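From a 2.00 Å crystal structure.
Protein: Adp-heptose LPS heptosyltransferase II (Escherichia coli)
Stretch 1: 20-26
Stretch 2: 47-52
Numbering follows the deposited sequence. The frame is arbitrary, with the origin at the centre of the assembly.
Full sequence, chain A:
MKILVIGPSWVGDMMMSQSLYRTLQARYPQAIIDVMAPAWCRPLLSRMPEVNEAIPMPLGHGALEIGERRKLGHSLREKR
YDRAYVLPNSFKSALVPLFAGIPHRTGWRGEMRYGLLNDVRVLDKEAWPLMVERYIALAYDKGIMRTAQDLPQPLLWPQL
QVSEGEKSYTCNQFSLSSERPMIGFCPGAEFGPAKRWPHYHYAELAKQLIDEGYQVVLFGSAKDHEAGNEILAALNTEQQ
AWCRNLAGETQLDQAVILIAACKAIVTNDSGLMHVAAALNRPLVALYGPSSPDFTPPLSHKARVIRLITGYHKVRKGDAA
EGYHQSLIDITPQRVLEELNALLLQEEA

Stretch 1, residues 20-26: LYRTLQA
Stretch 2 (47-52) RMPEVN

What backbone shapes bring the stretches together? Residues 20-26 form one length of a longer helix, with phi/psi near -65/-40 through Leu24 and hydrogen bonds such as Leu24 N to Leu20 O at 2.8 Å. Opposite it, Met48 to Val51 make a type I beta turn, with Pro49 at -66/-20, Glu50 at -73/-19 and Val51 N bonded to Met48 O at 3.3 Å. The turn meets the helix at Tyr21 and Glu50, whose CA atoms lie 6.0 Å apart, and the contact buries 271 Å² in all.

Why does Glu50 cover the most surface? Its CA-to-CB bond points toward the helix, and its CB packs 3.7 Å from Tyr21 CB. With chi1 m (-59°), chi2 p (76°) and chi3 23°, the chain puts OE2 3.6 Å from Arg22 CG. The carboxylate both packs on the Arg22 chain and takes a hydrogen bond from water.

How does Tyr21 fill its buried place? Its CB also points toward the turn, and chi1 m (-47°) with chi2 -28° sets the ring among apolar groups. Val51, chi1 t, brings CG2 to 3.9 Å from Tyr21 CD2. Selenomethionine Met48, chi1 m, chi2 t and chi3 t, lays SE at the ring edge, 4.1 Å from Tyr21 CE2.

What do the polar side chains add? Arg22 (m, t, p, then chi4 -164°) holds NE 4.4 Å from Glu50 OE2, with the oxygen well out of the guanidinium plane, so the charges attract without a direct hydrogen bond. A water bridges them, accepting from Arg22 NE at 3.1 Å and donating to Glu50 OE2 at 2.7 Å. One helical turn beyond Tyr21, Gln25 also points its CB toward the turn, with chi1 m and chi2 t, and packs against Glu50.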

# COMPACT_ATOMS: atom_id res chain seq x y z
N LEU A 20 7.66 -10.31 0.03
CA LEU A 20 8.42 -11.25 -0.79
C LEU A 20 9.90 -10.85 -0.75
O LEU A 20 10.77 -11.71 -0.58
CB LEU A 20 7.91 -11.25 -2.24
CG LEU A 20 8.80 -12.03 -3.23
CD1 LEU A 20 8.88 -13.50 -2.82
CD2 LEU A 20 8.23 -11.89 -4.64
N TYR A 21 10.18 -9.56 -0.91
CA TYR A 21 11.57 -9.08 -0.90
C TYR A 21 12.24 -9.37 0.44
O TYR A 21 13.40 -9.79 0.49
CB TYR A 21 11.65 -7.56 -1.19
CG TYR A 21 10.81 -7.11 -2.38
CD1 TYR A 21 10.53 -7.99 -3.43
CD2 TYR A 21 10.26 -5.83 -2.43
CE1 TYR A 21 9.71 -7.61 -4.49
CE2 TYR A 21 9.45 -5.43 -3.49
CZ TYR A 21 9.18 -6.34 -4.52
OH TYR A 21 8.35 -5.98 -5.55
N ARG A 22 11.51 -9.14 1.54
CA ARG A 22 12.04 -9.41 2.87
C ARG A 22 12.29 -10.90 3.03
O ARG A 22 13.28 -11.32 3.62
CB ARG A 22 11.07 -8.94 3.96
CG ARG A 22 10.94 -7.43 4.12
CD ARG A 22 10.20 -7.10 5.41
NE ARG A 22 11.00 -7.47 6.58
CZ ARG A 22 10.53 -7.60 7.81
NH1 ARG A 22 9.24 -7.40 8.07
NH2 ARG A 22 11.35 -7.91 8.81
N THR A 23 11.38 -11.72 2.50
CA THR A 23 11.53 -13.16 2.61
C THR A 23 12.68 -13.67 1.75
O THR A 23 13.42 -14.56 2.17
CB THR A 23 10.22 -13.88 2.22
OG1 THR A 23 9.15 -13.39 3.04
CG2 THR A 23 10.35 -15.38 2.42
N LEU A 24 12.86 -13.09 0.57
CA LEU A 24 13.94 -13.51 -0.32
C LEU A 24 15.31 -13.29 0.31
O LEU A 24 16.20 -14.12 0.17
CB LEU A 24 13.87 -12.75 -1.65
CG LEU A 24 12.78 -13.19 -2.63
CD1 LEU A 24 12.67 -12.18 -3.75
CD2 LEU A 24 13.10 -14.57 -3.17
N GLN A 25 15.47 -12.16 0.99
CA GLN A 25 16.73 -11.85 1.63
C GLN A 25 16.98 -12.66 2.89
O GLN A 25 18.10 -12.75 3.37
CB GLN A 25 16.80 -10.35 1.91
CG GLN A 25 16.80 -9.55 0.61
CD GLN A 25 17.36 -8.16 0.76
OE1 GLN A 25 17.92 -7.59 -0.19
NE2 GLN A 25 17.23 -7.59 1.95
N ALA A 26 15.92 -13.27 3.41
CA ALA A 26 16.05 -14.09 4.60
C ALA A 26 16.31 -15.55 4.21
O ALA A 26 16.85 -16.31 5.00
CB ALA A 26 14.78 -13.99 5.44
N ARG A 47 11.76 3.73 -0.67
CA ARG A 47 11.61 3.67 0.78
C ARG A 47 11.84 2.26 1.31
O ARG A 47 11.87 2.07 2.53
CB ARG A 47 10.22 4.17 1.20
CG ARG A 47 9.90 5.59 0.80
CD ARG A 47 10.90 6.59 1.35
NE ARG A 47 11.14 6.45 2.79
CZ ARG A 47 11.85 7.31 3.50
NH1 ARG A 47 12.39 8.37 2.92
NH2 ARG A 47 12.05 7.11 4.80
N MSE A 48 11.98 1.28 0.42
CA MSE A 48 12.21 -0.12 0.80
C MSE A 48 13.69 -0.46 0.69
O MSE A 48 14.27 -0.45 -0.40
CB MSE A 48 11.42 -1.06 -0.12
CG MSE A 48 9.91 -0.90 -0.04
SE MSE A 48 9.04 -2.04 -1.31
CE MSE A 48 7.39 -1.03 -1.58
N PRO A 49 14.34 -0.76 1.83
CA PRO A 49 15.76 -1.10 1.85
C PRO A 49 16.11 -2.42 1.15
O PRO A 49 17.26 -2.64 0.78
CB PRO A 49 16.10 -1.11 3.34
CG PRO A 49 14.82 -1.54 3.97
CD PRO A 49 13.79 -0.74 3.20
N GLU A 50 15.12 -3.29 1.00
CA GLU A 50 15.34 -4.58 0.35
C GLU A 50 15.53 -4.44 -1.16
O GLU A 50 16.07 -5.35 -1.81
CB GLU A 50 14.16 -5.52 0.61
CG GLU A 50 13.86 -5.82 2.08
CD GLU A 50 13.17 -4.68 2.81
OE1 GLU A 50 12.53 -3.83 2.15
OE2 GLU A 50 13.27 -4.63 4.06
N VAL A 51 15.10 -3.32 -1.72
CA VAL A 51 15.20 -3.09 -3.15
C VAL A 51 16.51 -2.42 -3.58
O VAL A 51 16.85 -1.34 -3.11
CB VAL A 51 14.01 -2.24 -3.65
CG1 VAL A 51 14.20 -1.88 -5.12
CG2 VAL A 51 12.72 -3.03 -3.46
N ASN A 52 17.23 -3.08 -4.48
CA ASN A 52 18.49 -2.57 -4.97
C ASN A 52 18.29 -1.42 -5.94
O ASN A 52 18.84 -0.34 -5.76
CB ASN A 52 19.30 -3.68 -5.65
CG ASN A 52 20.59 -3.16 -6.27
OD1 ASN A 52 21.42 -2.57 -5.58
ND2 ASN A 52 20.77 -3.39 -7.57
O HOH W 1 13.89 -6.62 5.79